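Local coordinates for protein putative short-chain dehydrogenase/reductase (PDB 5IZ4) that binds ADP in a Rossmann-type nucleotide site and, as a short-chain dehydrogenase/reductase, probably acts as an oxidoreductase, perhaps reducing 3-oxoacyl-[acyl-carrier-protein] with NADPH, at residues 24-27 with 28-32; 45-48 with 49-52; 76-79 with 80-84. All blocks are in the same frame, centred on the assembly; numbering follows the deposited sequence.

Interaction 1: residues 24-27 with 28-32. With ADP (adenosine-5'-diphosphate), chain B.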
loop_
_atom_site.group_PDB
_atom_site.type_symbol
_atom_site.label_atom_id
_atom_site.label_comp_id
_atom_site.label_asym_id
_atom_site.label_seq_id
_atom_site.Cartn_x
_atom_site.Cartn_y
_atom_site.Cartn_z
ATOM N N SER A 24 -23.047 -9.813 19.340
ATOM C CA SER A 24 -22.906 -8.411 19.701
ATOM C C SER A 24 -22.149 -7.686 18.602
ATOM O O SER A 24 -21.657 -8.296 17.650
ATOM C CB SER A 24 -22.177 -8.248 21.035
ATOM O OG SER A 24 -20.898 -8.856 20.963
ATOM N N GLY A 25 -22.074 -6.364 18.755
ATOM C CA GLY A 25 -21.217 -5.536 17.922
ATOM C C GLY A 25 -21.485 -5.701 16.440
ATOM O O GLY A 25 -22.637 -5.756 15.987
ATOM N N ILE A 26 -20.396 -5.778 15.672
ATOM C CA ILE A 26 -20.491 -5.811 14.212
ATOM C C ILE A 26 -21.223 -7.061 13.742
ATOM O O ILE A 26 -22.042 -7.009 12.818
ATOM C CB ILE A 26 -19.080 -5.705 13.605
ATOM C CG1 ILE A 26 -18.535 -4.289 13.800
ATOM C CG2 ILE A 26 -19.078 -6.125 12.126
ATOM C CD1 ILE A 26 -17.045 -4.172 13.539
ATOM N N GLY A 27 -20.928 -8.212 14.351
ATOM C CA GLY A 27 -21.603 -9.432 13.942
ATOM C C GLY A 27 -23.104 -9.364 14.150
ATOM O O GLY A 27 -23.883 -9.757 13.274
ATOM N N ALA A 28 -23.532 -8.857 15.309
ATOM C CA ALA A 28 -24.961 -8.695 15.565
ATOM C C ALA A 28 -25.602 -7.777 14.531
ATOM O O ALA A 28 -26.683 -8.068 14.003
ATOM C CB ALA A 28 -25.180 -8.135 16.964
ATOM N N ALA A 29 -24.956 -6.649 14.248
ATOM C CA ALA A 29 -25.487 -5.728 13.247
ATOM C C ALA A 29 -25.517 -6.366 11.863
ATOM O O ALA A 29 -26.412 -6.072 11.059
ATOM C CB ALA A 29 -24.647 -4.451 13.219
ATOM N N THR A 30 -24.546 -7.232 11.567
ATOM C CA THR A 30 -24.488 -7.861 10.250
ATOM C C THR A 30 -25.565 -8.926 10.097
ATOM O O THR A 30 -26.197 -9.026 9.041
ATOM C CB THR A 30 -23.095 -8.441 10.003
ATOM O OG1 THR A 30 -22.126 -7.384 10.065
ATOM C CG2 THR A 30 -23.017 -9.104 8.624
ATOM N N ALA A 31 -25.796 -9.732 11.137
ATOM C CA ALA A 31 -26.915 -10.663 11.082
ATOM C C ALA A 31 -28.212 -9.920 10.782
ATOM O O ALA A 31 -29.003 -10.344 9.932
ATOM C CB ALA A 31 -27.024 -11.432 12.401
ATOM N N LEU A 32 -28.429 -8.789 11.451
ATOM C CA LEU A 32 -29.655 -8.029 11.240
ATOM C C LEU A 32 -29.755 -7.520 9.805
ATOM O O LEU A 32 -30.819 -7.605 9.180
ATOM C CB LEU A 32 -29.723 -6.867 12.230
ATOM C CG LEU A 32 -31.023 -6.055 12.210
ATOM C CD1 LEU A 32 -32.239 -6.963 12.380
ATOM C CD2 LEU A 32 -31.005 -4.974 13.283
HETATM P PB ADP B . -16.878 -5.862 17.446
HETATM O O1B ADP B . -16.086 -7.110 16.914
HETATM O O2B ADP B . -18.399 -5.814 17.118
HETATM O O3B ADP B . -16.150 -4.482 17.381
HETATM P PA ADP B . -17.449 -7.584 19.889
HETATM O O1A ADP B . -16.423 -8.076 21.060
HETATM O O2A ADP B . -18.899 -7.428 20.445
HETATM O O3A ADP B . -16.764 -6.331 19.201
HETATM O "O5'" ADP B . -17.352 -8.929 18.930
HETATM C "C5'" ADP B . -16.513 -10.049 19.257
HETATM C "C4'" ADP B . -17.460 -11.251 19.284
HETATM O "O4'" ADP B . -16.695 -12.510 19.112
HETATM C "C3'" ADP B . -18.239 -11.411 20.614
HETATM O "O3'" ADP B . -19.524 -11.926 20.404
HETATM C "C2'" ADP B . -17.358 -12.479 21.318
HETATM O "O2'" ADP B . -18.192 -13.117 22.287
HETATM C "C1'" ADP B . -17.045 -13.400 20.153
HETATM N N9 ADP B . -15.909 -14.295 20.460
HETATM C C8 ADP B . -14.776 -14.058 21.254
HETATM N N7 ADP B . -14.000 -15.115 21.285
HETATM C C5 ADP B . -14.625 -16.069 20.505
HETATM C C6 ADP B . -14.285 -17.368 20.173
HETATM N N6 ADP B . -13.141 -17.920 20.647
HETATM N N1 ADP B . -15.103 -18.070 19.379
HETATM C C2 ADP B . -16.235 -17.498 18.936
HETATM N N3 ADP B . -16.635 -16.269 19.209
HETATM C C4 ADP B . -15.806 -15.567 19.995
#
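Ser-24 O accepts Ala-28 N at 3.1 Å, while the methyl CB of Ala-28 lies alongside the Ser-24 backbone. The serine hydroxyl is turned to the nucleotide: chi1 of 58° sets OG between the backbone N and the carbonyl carbon, and from there Ser-24 OG donates to ADP O2A at 2.5 Å. The ribose O3' adds only a weak bond to the same OG. Gly-25 has positive phi (56°) and brings its CA, which bears no side chain, to 2.9 Å from ADP O2B. Its carbonyl O, in turn, takes Ala-29 N. Ile-26 N points at the beta phosphate and donates almost straight to ADP O2B; the length of 2.5 Å between Ile-26 N and ADP O2B is abnormally short and doubtful as a value. At the other end of this residue, Ile-26 O accepts twice from one partner: Thr-30 N approaches at 2.8 Å, and Thr-30 OG1, also at 2.8 Å, comes from above the carbonyl plane. With OG1 anti to its own carbonyl carbon (chi1 -60°), the threonine hydroxyl folds back onto the preceding turn. Gly-27 O continues the helical pattern by accepting Ala-31 N. Beyond the segments, Ala-28 and Ala-31 rest on Val-57 of helix 51-63, and Ala-29 on helix 238-250. This glycine-rich turn between strand 16-20 and helix 25-36 is the Rossmann-fold nucleotide-binding motif; its backbone N-H and serine hydroxyl grip the diphosphate at the helix N-terminus, where the helix dipole would probably help to stabilise the negative charge.

Interaction 2: residues 45-48 with 49-52; sequences NFDD and STRD. With ADP (adenosine-5'-diphosphate), chain B.
Thr-50 OG1 donates to Asn-45 OD1 at 2.6 Å and also accepts Asp-47 N at 3.2 Å, binding strand end, loop and incipient helix into one compact turn. The asparagine torsion is consistent with this: CG of Asn-45 lies anti to the backbone N (chi1 179°), which brings OD1 to the Thr-50 hydroxyl. Asp-47 O is held from opposite faces of its plane by Asn-45 ND2 and Thr-50 N. On the nucleotide side, the Phe-46 ring lies over the adenine, whose C5 is 3.6 Å above the ring plane and over its centre, while Asp-47 OD2 is offset toward the rim of the opposite face. Thr-50 CG2 reaches ADP O2' at 3.5 Å.

The solvent side, with exposed Asp-48 and Ser-49, is looser. Ser-49 OG meets the syn lone pair of Asp-47 OD1 at 2.6 Å, and water 1 bridges Asp-48 O to Asp-52 N. Arg-51 spans from Asp-48 to Asp-72: its NH2 meets Asp-48 OD1 at 2.7 Å, nearly in the guanidinium plane, although the two flat groups are turned 69° apart. The same NH2 forms a salt bridge with Asp-72, whose other carboxylate oxygen accepts Asn-45 ND2. Two carboxylates thus flank one guanidinium, which probably stabilises its positive charge, while the hydroxyl and amide network fixes the turn from which Phe-46 covers the adenine.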
loop_
_atom_site.group_PDB
_atom_site.type_symbol
_atom_site.label_atom_id
_atom_site.label_comp_id
_atom_site.label_asym_id
_atom_site.label_seq_id
_atom_site.Cartn_x
_atom_site.Cartn_y
_atom_site.Cartn_z
ATOM N N ASN A 45 -23.122 -17.854 18.095
ATOM C CA ASN A 45 -22.947 -17.479 19.486
ATOM C C ASN A 45 -21.653 -18.082 20.017
ATOM O O ASN A 45 -21.256 -19.180 19.621
ATOM C CB ASN A 45 -24.133 -17.975 20.328
ATOM C CG ASN A 45 -23.987 -17.634 21.788
ATOM O OD1 ASN A 45 -23.951 -16.465 22.156
ATOM N ND2 ASN A 45 -23.912 -18.652 22.634
ATOM N N PHE A 46 -21.004 -17.361 20.936
ATOM C CA PHE A 46 -19.761 -17.859 21.536
ATOM C C PHE A 46 -20.051 -18.944 22.577
ATOM O O PHE A 46 -19.805 -20.132 22.336
ATOM C CB PHE A 46 -18.962 -16.695 22.137
ATOM C CG PHE A 46 -17.621 -17.095 22.727
ATOM C CD1 PHE A 46 -17.002 -18.286 22.368
ATOM C CD2 PHE A 46 -16.994 -16.278 23.661
ATOM C CE1 PHE A 46 -15.775 -18.650 22.928
ATOM C CE2 PHE A 46 -15.777 -16.638 24.221
ATOM C CZ PHE A 46 -15.168 -17.822 23.855
ATOM N N ASP A 47 -20.564 -18.561 23.747
ATOM C CA ASP A 47 -20.749 -19.526 24.838
ATOM C C ASP A 47 -21.922 -19.083 25.710
ATOM O O ASP A 47 -22.725 -18.237 25.315
ATOM C CB ASP A 47 -19.442 -19.688 25.633
ATOM C CG ASP A 47 -18.954 -18.386 26.249
ATOM O OD1 ASP A 47 -19.752 -17.440 26.415
ATOM O OD2 ASP A 47 -17.756 -18.313 26.595
ATOM N N ASP A 48 -22.032 -19.660 26.915
ATOM C CA ASP A 48 -23.178 -19.318 27.752
ATOM C C ASP A 48 -23.195 -17.840 28.124
ATOM O O ASP A 48 -24.274 -17.258 28.287
ATOM C CB ASP A 48 -23.194 -20.177 29.019
ATOM C CG ASP A 48 -23.476 -21.639 28.731
ATOM O OD1 ASP A 48 -23.889 -21.956 27.595
ATOM O OD2 ASP A 48 -23.291 -22.469 29.647
ATOM N N SER A 49 -22.022 -17.211 28.250
ATOM C CA SER A 49 -21.977 -15.814 28.666
ATOM C C SER A 49 -22.545 -14.868 27.614
ATOM O O SER A 49 -22.988 -13.770 27.967
ATOM C CB SER A 49 -20.542 -15.412 29.014
ATOM O OG SER A 49 -19.757 -15.220 27.851
ATOM N N THR A 50 -22.558 -15.263 26.340
ATOM C CA THR A 50 -23.073 -14.415 25.270
ATOM C C THR A 50 -24.444 -14.851 24.761
ATOM O O THR A 50 -25.009 -14.184 23.885
ATOM C CB THR A 50 -22.078 -14.374 24.102
ATOM O OG1 THR A 50 -21.908 -15.688 23.557
ATOM C CG2 THR A 50 -20.724 -13.854 24.569
ATOM N N ARG A 51 -25.017 -15.918 25.321
ATOM C CA ARG A 51 -26.198 -16.525 24.713
ATOM C C ARG A 51 -27.418 -15.614 24.790
ATOM O O ARG A 51 -28.217 -15.569 23.849
ATOM C CB ARG A 51 -26.492 -17.867 25.383
ATOM C CG ARG A 51 -27.693 -18.596 24.820
ATOM C CD ARG A 51 -27.836 -19.954 25.496
ATOM N NE ARG A 51 -26.529 -20.582 25.699
ATOM C CZ ARG A 51 -25.792 -21.112 24.725
ATOM N NH1 ARG A 51 -26.228 -21.093 23.468
ATOM N NH2 ARG A 51 -24.612 -21.652 25.009
ATOM N N ASP A 52 -27.597 -14.898 25.905
ATOM C CA ASP A 52 -28.752 -14.010 26.015
ATOM C C ASP A 52 -28.712 -12.932 24.945
ATOM O O ASP A 52 -29.738 -12.626 24.322
ATOM C CB ASP A 52 -28.809 -13.373 27.398
ATOM C CG ASP A 52 -29.444 -14.280 28.428
ATOM O OD1 ASP A 52 -29.753 -15.448 28.091
ATOM O OD2 ASP A 52 -29.623 -13.829 29.577
HETATM P PB ADP B . -16.878 -5.862 17.446
HETATM O O1B ADP B . -16.086 -7.110 16.914
HETATM O O2B ADP B . -18.399 -5.814 17.118
HETATM O O3B ADP B . -16.150 -4.482 17.381
HETATM P PA ADP B . -17.449 -7.584 19.889
HETATM O O1A ADP B . -16.423 -8.076 21.060
HETATM O O2A ADP B . -18.899 -7.428 20.445
HETATM O O3A ADP B . -16.764 -6.331 19.201
HETATM O "O5'" ADP B . -17.352 -8.929 18.930
HETATM C "C5'" ADP B . -16.513 -10.049 19.257
HETATM C "C4'" ADP B . -17.460 -11.251 19.284
HETATM O "O4'" ADP B . -16.695 -12.510 19.112
HETATM C "C3'" ADP B . -18.239 -11.411 20.614
HETATM O "O3'" ADP B . -19.524 -11.926 20.404
HETATM C "C2'" ADP B . -17.358 -12.479 21.318
HETATM O "O2'" ADP B . -18.192 -13.117 22.287
HETATM C "C1'" ADP B . -17.045 -13.400 20.153
HETATM N N9 ADP B . -15.909 -14.295 20.460
HETATM C C8 ADP B . -14.776 -14.058 21.254
HETATM N N7 ADP B . -14.000 -15.115 21.285
HETATM C C5 ADP B . -14.625 -16.069 20.505
HETATM C C6 ADP B . -14.285 -17.368 20.173
HETATM N N6 ADP B . -13.141 -17.920 20.647
HETATM N N1 ADP B . -15.103 -18.070 19.379
HETATM C C2 ADP B . -16.235 -17.498 18.936
HETATM N N3 ADP B . -16.635 -16.269 19.209
HETATM C C4 ADP B . -15.806 -15.567 19.995
HETATM O O HOH W 1 -25.856 -15.172 28.332
#

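Interaction 3: residues 76-79 with 80-84; sequences GKDA and DCRHA
Lys-77, at the N-cap position, opens helix 78-92 with its carbonyl O, which accepts Cys-81 N at 3.3 Å and, more weakly, Asp-80 N. The next turn is regular: Asp-78 O takes Arg-82 N at 3.0 Å and Ala-79 O takes His-83 N at 2.9 Å, both bonds nearly straight. Among the side chains, Asp-78 and Arg-82 meet one turn apart, and the salt bridge from Asp-78 OD2 to Arg-82 NE, at 3.4 Å, is long and weak as a hydrogen bond. The carboxylate meets the guanidinium near its edge, with the two planes almost perpendicular (89°). A chi1 of -54° puts Arg-82 CG beside its own backbone N, 3.2 Å from Asp-78 O, and the bend at chi2 then turns the rest of the chain to bring NE toward the carboxylate. The other oxygen, Asp-78 OD1, has its stronger partner in Arg-137 of helix 118-146, so this carboxylate links two helices of the Rossmann fold. Helix 78-92 follows the loop after strand 68-72, an outermost strand of the parallel sheet within this chain. Asp-80 OD2 turns back to that loop and accepts the backbone N of Asp-74, a residue that binds ADP; an ADP-binding residue is thereby tied to the helix start. Lys-77 CB lies alongside the Asp-80 carboxylate, 4.0 Å from its CG. Buried Cys-81 presses against Val-75 as well as Gln-134 and Met-135, and its SG stands 3.8 Å from Lys-77 O.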
loop_
_atom_site.group_PDB
_atom_site.type_symbol
_atom_site.label_atom_id
_atom_site.label_comp_id
_atom_site.label_asym_id
_atom_site.label_seq_id
_atom_site.Cartn_x
_atom_site.Cartn_y
_atom_site.Cartn_z
ATOM N N GLY A 76 -11.774 -21.016 17.743
ATOM C CA GLY A 76 -10.431 -21.535 17.911
ATOM C C GLY A 76 -10.354 -23.051 17.911
ATOM O O GLY A 76 -9.266 -23.614 17.744
ATOM N N LYS A 77 -11.485 -23.726 18.110
ATOM C CA LYS A 77 -11.538 -25.181 18.091
ATOM C C LYS A 77 -12.055 -25.624 16.731
ATOM O O LYS A 77 -13.198 -25.325 16.374
ATOM C CB LYS A 77 -12.434 -25.715 19.211
ATOM C CG LYS A 77 -11.940 -25.373 20.598
ATOM C CD LYS A 77 -12.763 -26.080 21.668
ATOM C CE LYS A 77 -12.119 -25.927 23.025
ATOM N NZ LYS A 77 -12.901 -26.666 24.043
ATOM N N ASP A 78 -11.229 -26.354 15.983
ATOM C CA ASP A 78 -11.634 -26.738 14.635
ATOM C C ASP A 78 -12.922 -27.550 14.644
ATOM O O ASP A 78 -13.751 -27.414 13.739
ATOM C CB ASP A 78 -10.532 -27.527 13.940
ATOM C CG ASP A 78 -10.829 -27.742 12.480
ATOM O OD1 ASP A 78 -10.882 -26.723 11.766
ATOM O OD2 ASP A 78 -11.011 -28.901 12.053
ATOM N N ALA A 79 -13.098 -28.426 15.644
ATOM C CA ALA A 79 -14.302 -29.250 15.689
ATOM C C ALA A 79 -15.549 -28.390 15.846
ATOM O O ALA A 79 -16.618 -28.738 15.331
ATOM C CB ALA A 79 -14.222 -30.268 16.832
ATOM N N ASP A 80 -15.441 -27.284 16.589
ATOM C CA ASP A 80 -16.586 -26.393 16.757
ATOM C C ASP A 80 -16.978 -25.760 15.429
ATOM O O ASP A 80 -18.169 -25.593 15.144
ATOM C CB ASP A 80 -16.269 -25.304 17.786
ATOM C CG ASP A 80 -16.417 -25.788 19.229
ATOM O OD1 ASP A 80 -16.393 -27.012 19.462
ATOM O OD2 ASP A 80 -16.552 -24.934 20.132
ATOM N N CYS A 81 -15.983 -25.410 14.606
ATOM C CA CYS A 81 -16.265 -24.844 13.288
ATOM C C CYS A 81 -16.946 -25.870 12.396
ATOM O O CYS A 81 -17.933 -25.560 11.722
ATOM C CB CYS A 81 -14.974 -24.342 12.636
ATOM S SG CYS A 81 -14.129 -23.028 13.521
ATOM N N ARG A 82 -16.446 -27.108 12.399
ATOM C CA ARG A 82 -17.050 -28.155 11.580
ATOM C C ARG A 82 -18.472 -28.461 12.025
ATOM O O ARG A 82 -19.364 -28.637 11.185
ATOM C CB ARG A 82 -16.207 -29.428 11.640
ATOM C CG ARG A 82 -14.747 -29.242 11.270
ATOM C CD ARG A 82 -14.564 -29.047 9.781
ATOM N NE ARG A 82 -13.158 -29.178 9.407
ATOM C CZ ARG A 82 -12.700 -29.108 8.162
ATOM N NH1 ARG A 82 -13.538 -28.913 7.154
ATOM N NH2 ARG A 82 -11.403 -29.243 7.926
ATOM N N HIS A 83 -18.693 -28.588 13.339
ATOM C CA HIS A 83 -20.040 -28.852 13.834
ATOM C C HIS A 83 -21.000 -27.736 13.447
ATOM O O HIS A 83 -22.154 -27.997 13.080
ATOM C CB HIS A 83 -20.019 -29.028 15.350
ATOM C CG HIS A 83 -21.348 -29.398 15.932
ATOM N ND1 HIS A 83 -22.307 -28.462 16.252
ATOM C CD2 HIS A 83 -21.877 -30.603 16.251
ATOM C CE1 HIS A 83 -23.369 -29.074 16.746
ATOM N NE2 HIS A 83 -23.133 -30.373 16.757
ATOM N N ALA A 84 -20.541 -26.485 13.527
ATOM C CA ALA A 84 -21.394 -25.349 13.176
ATOM C C ALA A 84 -21.835 -25.428 11.721
ATOM O O ALA A 84 -23.021 -25.252 11.404
ATOM C CB ALA A 84 -20.659 -24.040 13.459
#

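In the fold
The three contacts follow one another along the chain, each at the start of a helix after a strand of the same parallel sheet: interaction 1 after strand 16-20, interaction 2 after 40-45 and interaction 3 after 68-72. These strands are neighbours in the sheet, in the order 68-72, 40-45, 16-20. Centres of interactions 1 and 2 lie 14 Å apart, those of 2 and 3 16 Å, and those of 1 and 3 20 Å; no two contacts touch. Interactions 1 and 2 both meet ADP, mainly at the diphosphate and at the adenine, each also touching the ribose. Successive strand-to-helix connections of the Rossmann fold thus each contribute to the nucleotide site, directly or, for interaction 3, through Asp-74.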